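Local structure of probable transcriptional regulator (Pseudomonas aeruginosa, 2NNN) at residues N34-L44 with V72-L81; L44-Q55 with L95-L106. The protein probably binds DNA as a dimeric transcription factor of the MarR family, with a winged helix-turn-helix domain in each subunit. All coordinates share one frame; numbering follows the deposited sequence.

Interaction 1 (N34-L44 with V72-L81)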
loop_
_atom_site.group_PDB
_atom_site.type_symbol
_atom_site.label_atom_id
_atom_site.label_comp_id
_atom_site.label_asym_id
_atom_site.label_seq_id
_atom_site.Cartn_x
_atom_site.Cartn_y
_atom_site.Cartn_z
ATOM N N ASN A 34 -5.421 18.827 -6.941
ATOM C CA ASN A 34 -4.246 19.389 -7.632
ATOM C C ASN A 34 -3.548 18.384 -8.541
ATOM O O ASN A 34 -2.477 18.660 -9.073
ATOM C CB ASN A 34 -3.253 20.004 -6.637
ATOM C CG ASN A 34 -2.798 19.016 -5.579
ATOM O OD1 ASN A 34 -2.690 17.813 -5.841
ATOM N ND2 ASN A 34 -2.532 19.516 -4.368
ATOM N N GLY A 35 -4.156 17.216 -8.709
ATOM C CA GLY A 35 -3.589 16.184 -9.569
ATOM C C GLY A 35 -2.316 15.503 -9.067
ATOM O O GLY A 35 -1.692 14.775 -9.823
ATOM N N LEU A 36 -1.920 15.734 -7.813
ATOM C CA LEU A 36 -0.749 15.055 -7.226
ATOM C C LEU A 36 -1.090 13.684 -6.603
ATOM O O LEU A 36 -2.200 13.485 -6.082
ATOM C CB LEU A 36 -0.052 15.953 -6.176
ATOM C CG LEU A 36 0.631 17.265 -6.611
ATOM C CD1 LEU A 36 1.150 18.046 -5.421
ATOM C CD2 LEU A 36 1.762 17.037 -7.601
ATOM N N THR A 37 -0.135 12.749 -6.654
ATOM C CA THR A 37 -0.254 11.471 -5.943
ATOM C C THR A 37 -0.020 11.636 -4.421
ATOM O O THR A 37 0.549 12.648 -3.986
ATOM C CB THR A 37 0.712 10.415 -6.503
ATOM O OG1 THR A 37 2.065 10.830 -6.273
ATOM C CG2 THR A 37 0.497 10.225 -7.991
ATOM N N PRO A 38 -0.492 10.665 -3.599
ATOM C CA PRO A 38 -0.168 10.708 -2.159
ATOM C C PRO A 38 1.295 11.000 -1.835
ATOM O O PRO A 38 1.560 11.823 -0.951
ATOM C CB PRO A 38 -0.565 9.306 -1.671
ATOM C CG PRO A 38 -1.734 8.948 -2.531
ATOM C CD PRO A 38 -1.399 9.535 -3.911
ATOM N N THR A 39 2.230 10.330 -2.522
ATOM C CA THR A 39 3.663 10.428 -2.194
ATOM C C THR A 39 4.227 11.739 -2.697
ATOM O O THR A 39 5.038 12.373 -2.014
ATOM C CB THR A 39 4.490 9.233 -2.727
ATOM O OG1 THR A 39 4.189 9.003 -4.104
ATOM C CG2 THR A 39 4.146 7.966 -1.961
ATOM N N GLN A 40 3.777 12.163 -3.879
ATOM C CA GLN A 40 4.098 13.495 -4.374
ATOM C C GLN A 40 3.736 14.582 -3.364
ATOM O O GLN A 40 4.510 15.511 -3.161
ATOM C CB GLN A 40 3.447 13.758 -5.736
ATOM C CG GLN A 40 4.237 13.145 -6.886
ATOM C CD GLN A 40 3.457 13.076 -8.186
ATOM O OE1 GLN A 40 2.469 13.786 -8.381
ATOM N NE2 GLN A 40 3.909 12.214 -9.090
ATOM N N TRP A 41 2.589 14.422 -2.711
ATOM C CA TRP A 41 2.075 15.365 -1.702
ATOM C C TRP A 41 2.894 15.291 -0.421
ATOM O O TRP A 41 3.223 16.325 0.169
ATOM C CB TRP A 41 0.589 15.077 -1.404
ATOM C CG TRP A 41 -0.005 15.926 -0.284
ATOM C CD1 TRP A 41 -0.357 15.502 0.976
ATOM C CD2 TRP A 41 -0.337 17.338 -0.333
ATOM N NE1 TRP A 41 -0.877 16.553 1.704
ATOM C CE2 TRP A 41 -0.870 17.688 0.929
ATOM C CE3 TRP A 41 -0.229 18.333 -1.318
ATOM C CZ2 TRP A 41 -1.275 18.996 1.235
ATOM C CZ3 TRP A 41 -0.643 19.634 -1.011
ATOM C CH2 TRP A 41 -1.158 19.949 0.252
ATOM N N ALA A 42 3.214 14.067 0.004
ATOM C CA ALA A 42 4.025 13.808 1.201
ATOM C C ALA A 42 5.392 14.487 1.113
ATOM O O ALA A 42 5.823 15.135 2.071
ATOM C CB ALA A 42 4.204 12.301 1.415
ATOM N N ALA A 43 6.068 14.315 -0.022
ATOM C CA ALA A 43 7.350 14.983 -0.278
ATOM C C ALA A 43 7.194 16.490 -0.289
ATOM O O ALA A 43 8.037 17.183 0.233
ATOM C CB ALA A 43 7.954 14.521 -1.580
ATOM N N LEU A 44 6.109 16.993 -0.874
ATOM C CA LEU A 44 5.845 18.445 -0.894
ATOM C C LEU A 44 5.651 18.974 0.533
ATOM O O LEU A 44 6.279 19.958 0.933
ATOM C CB LEU A 44 4.588 18.752 -1.720
ATOM C CG LEU A 44 4.369 20.200 -2.123
ATOM C CD1 LEU A 44 5.128 20.507 -3.427
ATOM C CD2 LEU A 44 2.880 20.497 -2.282
ATOM N N VAL A 72 9.761 11.108 -7.675
ATOM C CA VAL A 72 8.768 11.999 -7.106
ATOM C C VAL A 72 9.257 13.448 -7.240
ATOM O O VAL A 72 8.506 14.317 -7.702
ATOM C CB VAL A 72 8.448 11.645 -5.629
ATOM C CG1 VAL A 72 7.895 12.858 -4.879
ATOM C CG2 VAL A 72 7.496 10.475 -5.564
ATOM N N VAL A 73 10.512 13.700 -6.852
ATOM C CA VAL A 73 11.079 15.052 -6.920
ATOM C C VAL A 73 11.171 15.548 -8.370
ATOM O O VAL A 73 10.917 16.718 -8.644
ATOM C CB VAL A 73 12.447 15.156 -6.198
ATOM C CG1 VAL A 73 13.145 16.478 -6.525
ATOM C CG2 VAL A 73 12.271 15.035 -4.699
ATOM N N GLU A 74 11.504 14.650 -9.291
ATOM C CA GLU A 74 11.546 15.004 -10.710
ATOM C C GLU A 74 10.169 15.356 -11.280
ATOM O O GLU A 74 10.042 16.332 -12.014
ATOM C CB GLU A 74 12.248 13.922 -11.536
ATOM C CG GLU A 74 13.769 13.967 -11.389
ATOM C CD GLU A 74 14.481 12.712 -11.898
ATOM O OE1 GLU A 74 13.814 11.838 -12.505
ATOM O OE2 GLU A 74 15.720 12.602 -11.694
ATOM N N ARG A 75 9.144 14.583 -10.920
ATOM C CA ARG A 75 7.766 14.894 -11.309
ATOM C C ARG A 75 7.244 16.171 -10.649
ATOM O O ARG A 75 6.494 16.923 -11.254
ATOM C CB ARG A 75 6.836 13.715 -11.032
ATOM C CG ARG A 75 7.080 12.527 -11.966
ATOM C CD ARG A 75 6.272 11.299 -11.566
ATOM N NE ARG A 75 6.610 10.826 -10.218
ATOM C CZ ARG A 75 5.918 9.909 -9.544
ATOM N NH1 ARG A 75 4.831 9.352 -10.078
ATOM N NH2 ARG A 75 6.302 9.554 -8.329
ATOM N N LEU A 76 7.657 16.412 -9.409
ATOM C CA LEU A 76 7.390 17.669 -8.716
ATOM C C LEU A 76 8.129 18.837 -9.402
ATOM O O LEU A 76 7.684 19.987 -9.343
ATOM C CB LEU A 76 7.831 17.534 -7.258
ATOM C CG LEU A 76 6.880 17.745 -6.070
ATOM C CD1 LEU A 76 5.502 17.155 -6.294
ATOM C CD2 LEU A 76 7.493 17.182 -4.789
ATOM N N ASP A 77 9.250 18.529 -10.060
ATOM C CA ASP A 77 10.056 19.533 -10.761
ATOM C C ASP A 77 9.407 19.944 -12.074
ATOM O O ASP A 77 9.224 21.128 -12.338
ATOM C CB ASP A 77 11.474 19.016 -11.014
ATOM C CG ASP A 77 12.432 20.121 -11.454
ATOM O OD1 ASP A 77 12.082 21.316 -11.314
ATOM O OD2 ASP A 77 13.538 19.794 -11.945
ATOM N N LYS A 78 9.068 18.947 -12.887
ATOM C CA LYS A 78 8.302 19.124 -14.121
ATOM C C LYS A 78 7.122 20.096 -13.936
ATOM O O LYS A 78 6.780 20.846 -14.852
ATOM C CB LYS A 78 7.803 17.751 -14.596
ATOM C CG LYS A 78 7.176 17.698 -15.999
ATOM C CD LYS A 78 6.393 16.385 -16.201
ATOM C CE LYS A 78 7.277 15.128 -16.013
ATOM N NZ LYS A 78 6.492 13.880 -15.708
ATOM N N ARG A 79 6.516 20.090 -12.751
ATOM C CA ARG A 79 5.397 20.982 -12.444
ATOM C C ARG A 79 5.824 22.354 -11.920
ATOM O O ARG A 79 4.978 23.214 -11.685
ATOM C CB ARG A 79 4.439 20.315 -11.451
ATOM C CG ARG A 79 3.906 18.991 -11.935
ATOM C CD ARG A 79 3.209 18.252 -10.829
ATOM N NE ARG A 79 1.930 18.882 -10.503
ATOM C CZ ARG A 79 0.737 18.408 -10.855
ATOM N NH1 ARG A 79 0.636 17.276 -11.548
ATOM N NH2 ARG A 79 -0.358 19.068 -10.497
ATOM N N GLY A 80 7.125 22.559 -11.745
ATOM C CA GLY A 80 7.658 23.830 -11.237
ATOM C C GLY A 80 7.568 23.996 -9.727
ATOM O O GLY A 80 7.634 25.114 -9.216
ATOM N N LEU A 81 7.439 22.887 -9.000
ATOM C CA LEU A 81 7.126 22.968 -7.576
ATOM C C LEU A 81 8.332 22.886 -6.648
ATOM O O LEU A 81 8.201 23.114 -5.441
ATOM C CB LEU A 81 6.067 21.934 -7.188
ATOM C CG LEU A 81 4.741 21.945 -7.958
ATOM C CD1 LEU A 81 3.852 20.852 -7.402
ATOM C CD2 LEU A 81 4.040 23.308 -7.922
HETATM O O HOH W 1 4.029 8.835 -7.184
#

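Interaction 2 (L44-Q55 with L95-L106)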
loop_
_atom_site.group_PDB
_atom_site.type_symbol
_atom_site.label_atom_id
_atom_site.label_comp_id
_atom_site.label_asym_id
_atom_site.label_seq_id
_atom_site.Cartn_x
_atom_site.Cartn_y
_atom_site.Cartn_z
ATOM N N LEU A 44 6.109 16.993 -0.874
ATOM C CA LEU A 44 5.845 18.445 -0.894
ATOM C C LEU A 44 5.651 18.974 0.533
ATOM O O LEU A 44 6.279 19.958 0.933
ATOM C CB LEU A 44 4.588 18.752 -1.720
ATOM C CG LEU A 44 4.369 20.200 -2.123
ATOM C CD1 LEU A 44 5.128 20.507 -3.427
ATOM C CD2 LEU A 44 2.880 20.497 -2.282
ATOM N N VAL A 45 4.767 18.313 1.283
ATOM C CA VAL A 45 4.540 18.640 2.684
ATOM C C VAL A 45 5.860 18.628 3.464
ATOM O O VAL A 45 6.182 19.611 4.119
ATOM C CB VAL A 45 3.466 17.713 3.323
ATOM C CG1 VAL A 45 3.324 17.965 4.817
ATOM C CG2 VAL A 45 2.120 17.914 2.621
ATOM N N ARG A 46 6.628 17.543 3.351
ATOM C CA ARG A 46 7.879 17.408 4.092
ATOM C C ARG A 46 8.916 18.495 3.771
ATOM O O ARG A 46 9.522 19.048 4.687
ATOM C CB ARG A 46 8.485 16.011 3.919
ATOM C CG ARG A 46 9.646 15.707 4.866
ATOM C CD ARG A 46 9.175 15.607 6.305
ATOM N NE ARG A 46 8.666 14.272 6.617
ATOM C CZ ARG A 46 7.960 13.963 7.703
ATOM N NH1 ARG A 46 7.635 14.889 8.594
ATOM N NH2 ARG A 46 7.560 12.718 7.892
ATOM N N LEU A 47 9.108 18.805 2.485
ATOM C CA LEU A 47 9.952 19.931 2.071
ATOM C C LEU A 47 9.499 21.282 2.631
ATOM O O LEU A 47 10.305 22.213 2.736
ATOM C CB LEU A 47 10.014 20.033 0.553
ATOM C CG LEU A 47 10.915 19.089 -0.236
ATOM C CD1 LEU A 47 10.683 19.312 -1.714
ATOM C CD2 LEU A 47 12.398 19.252 0.113
ATOM N N GLY A 48 8.210 21.402 2.958
ATOM C CA GLY A 48 7.690 22.591 3.609
ATOM C C GLY A 48 8.077 22.652 5.067
ATOM O O GLY A 48 8.329 23.725 5.589
ATOM N N GLU A 49 8.116 21.497 5.729
ATOM C CA GLU A 49 8.581 21.403 7.120
ATOM C C GLU A 49 10.075 21.696 7.253
ATOM O O GLU A 49 10.497 22.445 8.131
ATOM C CB GLU A 49 8.312 20.009 7.696
ATOM C CG GLU A 49 6.845 19.663 7.844
ATOM C CD GLU A 49 6.623 18.261 8.416
ATOM O OE1 GLU A 49 7.415 17.875 9.304
ATOM O OE2 GLU A 49 5.653 17.566 7.993
ATOM N N THR A 50 10.862 21.106 6.363
ATOM C CA THR A 50 12.310 21.023 6.524
ATOM C C THR A 50 13.071 22.222 5.984
ATOM O O THR A 50 14.098 22.611 6.538
ATOM C CB THR A 50 12.863 19.777 5.806
ATOM O OG1 THR A 50 12.417 19.790 4.448
ATOM C CG2 THR A 50 12.389 18.501 6.483
ATOM N N GLY A 51 12.576 22.804 4.901
ATOM C CA GLY A 51 13.373 23.744 4.133
ATOM C C GLY A 51 14.332 22.900 3.311
ATOM O O GLY A 51 14.111 21.688 3.163
ATOM N N PRO A 52 15.397 23.526 2.773
ATOM C CA PRO A 52 16.387 22.812 1.955
ATOM C C PRO A 52 16.970 21.560 2.644
ATOM O O PRO A 52 17.369 21.599 3.809
ATOM C CB PRO A 52 17.462 23.876 1.667
ATOM C CG PRO A 52 17.153 25.022 2.573
ATOM C CD PRO A 52 15.711 24.962 2.891
ATOM N N CYS A 53 17.004 20.465 1.891
ATOM C CA CYS A 53 17.185 19.123 2.418
ATOM C C CYS A 53 17.770 18.298 1.293
ATOM O O CYS A 53 17.383 18.477 0.142
ATOM C CB CYS A 53 15.815 18.535 2.808
ATOM S SG CYS A 53 15.847 17.260 4.100
ATOM N N PRO A 54 18.727 17.407 1.604
ATOM C CA PRO A 54 19.217 16.474 0.581
ATOM C C PRO A 54 18.093 15.544 0.087
ATOM O O PRO A 54 17.239 15.149 0.888
ATOM C CB PRO A 54 20.290 15.668 1.321
ATOM C CG PRO A 54 20.606 16.443 2.565
ATOM C CD PRO A 54 19.404 17.235 2.905
ATOM N N GLN A 55 18.095 15.196 -1.200
ATOM C CA GLN A 55 17.024 14.371 -1.802
ATOM C C GLN A 55 16.827 13.011 -1.119
ATOM O O GLN A 55 15.701 12.596 -0.866
ATOM C CB GLN A 55 17.273 14.163 -3.298
ATOM C CG GLN A 55 16.090 13.586 -4.073
ATOM C CD GLN A 55 16.360 13.527 -5.569
ATOM O OE1 GLN A 55 17.014 12.611 -6.060
ATOM N NE2 GLN A 55 15.863 14.515 -6.296
ATOM N N LEU A 95 20.705 20.413 -2.606
ATOM C CA LEU A 95 19.624 20.558 -1.651
ATOM C C LEU A 95 18.355 20.794 -2.435
ATOM O O LEU A 95 18.359 21.540 -3.404
ATOM C CB LEU A 95 19.886 21.750 -0.724
ATOM C CG LEU A 95 20.550 21.546 0.648
ATOM C CD1 LEU A 95 21.576 20.423 0.665
ATOM C CD2 LEU A 95 21.155 22.854 1.153
ATOM N N VAL A 96 17.274 20.142 -2.019
ATOM C CA VAL A 96 15.965 20.331 -2.640
ATOM C C VAL A 96 15.114 21.214 -1.724
ATOM O O VAL A 96 15.184 21.119 -0.495
ATOM C CB VAL A 96 15.257 18.978 -2.946
ATOM C CG1 VAL A 96 13.991 19.196 -3.750
ATOM C CG2 VAL A 96 16.170 18.063 -3.722
ATOM N N SER A 97 14.324 22.087 -2.335
ATOM C CA SER A 97 13.558 23.078 -1.602
ATOM C C SER A 97 12.250 23.309 -2.315
ATOM O O SER A 97 12.132 23.028 -3.503
ATOM C CB SER A 97 14.339 24.391 -1.564
ATOM O OG SER A 97 13.991 25.141 -0.424
ATOM N N LEU A 98 11.268 23.831 -1.596
ATOM C CA LEU A 98 10.022 24.264 -2.226
ATOM C C LEU A 98 10.221 25.547 -3.026
ATOM O O LEU A 98 10.804 26.517 -2.528
ATOM C CB LEU A 98 8.932 24.473 -1.168
ATOM C CG LEU A 98 7.720 23.532 -1.078
ATOM C CD1 LEU A 98 8.065 22.069 -1.236
ATOM C CD2 LEU A 98 6.967 23.772 0.210
ATOM N N SER A 99 9.760 25.533 -4.272
ATOM C CA SER A 99 9.500 26.751 -5.048
ATOM C C SER A 99 8.475 27.648 -4.375
ATOM O O SER A 99 7.727 27.183 -3.512
ATOM C CB SER A 99 8.907 26.368 -6.392
ATOM O OG SER A 99 9.946 26.178 -7.315
ATOM N N PRO A 100 8.420 28.938 -4.782
ATOM C CA PRO A 100 7.249 29.776 -4.486
ATOM C C PRO A 100 5.920 29.156 -4.952
ATOM O O PRO A 100 4.933 29.188 -4.207
ATOM C CB PRO A 100 7.538 31.075 -5.258
ATOM C CG PRO A 100 9.039 31.122 -5.367
ATOM C CD PRO A 100 9.474 29.690 -5.501
ATOM N N ALA A 101 5.898 28.605 -6.166
ATOM C CA ALA A 101 4.707 27.929 -6.691
ATOM C C ALA A 101 4.418 26.617 -5.943
ATOM O O ALA A 101 3.267 26.283 -5.699
ATOM C CB ALA A 101 4.849 27.675 -8.184
ATOM N N GLY A 102 5.471 25.900 -5.573
ATOM C CA GLY A 102 5.374 24.723 -4.725
ATOM C C GLY A 102 4.922 25.023 -3.314
ATOM O O GLY A 102 4.259 24.198 -2.696
ATOM N N ARG A 103 5.269 26.204 -2.803
ATOM C CA ARG A 103 4.738 26.665 -1.517
ATOM C C ARG A 103 3.243 27.047 -1.617
ATOM O O ARG A 103 2.451 26.775 -0.710
ATOM C CB ARG A 103 5.562 27.840 -0.978
ATOM C CG ARG A 103 4.933 28.563 0.222
ATOM C CD ARG A 103 4.851 27.657 1.460
ATOM N NE ARG A 103 6.196 27.234 1.865
ATOM C CZ ARG A 103 6.486 26.472 2.920
ATOM N NH1 ARG A 103 5.524 26.016 3.728
ATOM N NH2 ARG A 103 7.761 26.174 3.162
ATOM N N ALA A 104 2.873 27.687 -2.723
ATOM C CA ALA A 104 1.495 28.099 -2.944
ATOM C C ALA A 104 0.594 26.864 -3.139
ATOM O O ALA A 104 -0.546 26.837 -2.671
ATOM C CB ALA A 104 1.413 29.051 -4.137
ATOM N N GLU A 105 1.150 25.847 -3.809
ATOM C CA GLU A 105 0.496 24.546 -4.041
ATOM C C GLU A 105 0.167 23.846 -2.727
ATOM O O GLU A 105 -0.934 23.332 -2.545
ATOM C CB GLU A 105 1.439 23.658 -4.832
ATOM C CG GLU A 105 0.906 22.292 -5.171
ATOM C CD GLU A 105 0.245 22.252 -6.531
ATOM O OE1 GLU A 105 0.029 23.319 -7.140
ATOM O OE2 GLU A 105 -0.060 21.141 -6.994
ATOM N N LEU A 106 1.149 23.820 -1.829
ATOM C CA LEU A 106 0.990 23.277 -0.484
ATOM C C LEU A 106 -0.176 23.941 0.244
ATOM O O LEU A 106 -1.098 23.257 0.676
ATOM C CB LEU A 106 2.304 23.424 0.308
ATOM C CG LEU A 106 2.419 22.853 1.728
ATOM C CD1 LEU A 106 1.981 21.371 1.761
ATOM C CD2 LEU A 106 3.860 23.017 2.291
HETATM O O HOH W 2 11.348 24.042 1.387
#

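Interaction 1 (N34-L44 with V72-L81)
In the winged helix-turn-helix domain, Q40 and A43 near the start of helix 38-50 meet V72, R75 and L76 on helix 66-78, the two helix segments crossing at -84° with their axes 9.7 Å apart. V72 lays CG1 on A43 CB at 3.7 Å. L76, one turn on, sets CD1 near L36 CD2 and CD2 near A43 CB, while L44 CD1 closes the apolar patch against L81. Q40 and T37 form a capping box: Q40 N donates to T37 OG1 over 3.2 Å, and T37 N answers to Q40 OE1 from above the amide's carbonyl plane. Q40 NE2 sits over the centre of the R75 guanidinium, 3.1 Å from R75 CZ, the planes 88° apart; both are donors, in van der Waals contact without a hydrogen bond. R75 gives NE to G71 O and NH2 to a water that also binds T37 OG1 and T39 OG1. Beyond the helix, R79 bends at chi3 (72°), laying one guanidinium face on L36 CD2, 3.4 Å from R79 NE. Apolar contacts thus do most of the joining, and the water adds a polar link from R75 to both threonines, while Q40 OE1 and R75 NE are held within their own parts of the chain.

Interaction 2 (L44-Q55 with L95-L106)
L47 points from helix 38-50 toward strand 93-98. Its CB presses on L98 CD1 at 3.3 Å, a tight fit; beyond CG the branches part, CD1 lying between L98 CD1 and V96 CG1, and CD2 ending 3.4 Å from V96 O. L98 spreads its other methyl, CD2, over G48 CA and against one face of the R103 guanidinium. R103 bends at chi2 and chi3, which turns its chain toward helix 38-50 and brings NH2 to G48 O in a weak bond of 3.5 Å, with the oxygen at the guanidinium edge. L106 straddles the same turn, CD1 touching V45 CG2 at 3.6 Å and CD2 facing G48. A water bridges L47 O to L98 N. Past G51 the chain runs antiparallel to the strand, and C53 pairs with V96 through two backbone bonds: V96 N to C53 O is short and nearly straight (2.7 Å, 174°), C53 N to V96 O longer and more bent (3.1 Å, 135°). P52 CB rests on L95 CD2. Strand 93-98 already pairs with strand 82-87, so C53 adds a single antiparallel bridge to the edge of the wing hairpin, as in the winged helix fold of MarR proteins.

Helix 38-50 runs through both contacts and L44 belongs to both: its CD1 serves each, meeting L81 in interaction 1 and L98 and G102 in interaction 2, while CD2 lies on E105 and L106. Each has a buried leucine and valine centre with exposed arginines at the margin, R75 and R79 in one and R103 in the other. Both have a bridging water, between side chains in interaction 1 and between backbone atoms in interaction 2, which alone adds main-chain pairing. The two meet directly where L81 O lies 3.1 Å from S99 N, probably a hydrogen bond, and where W41 packs on L106. Both also reach the second subunit, through T39 and A42 in one and V45, R46 and E49 in the other.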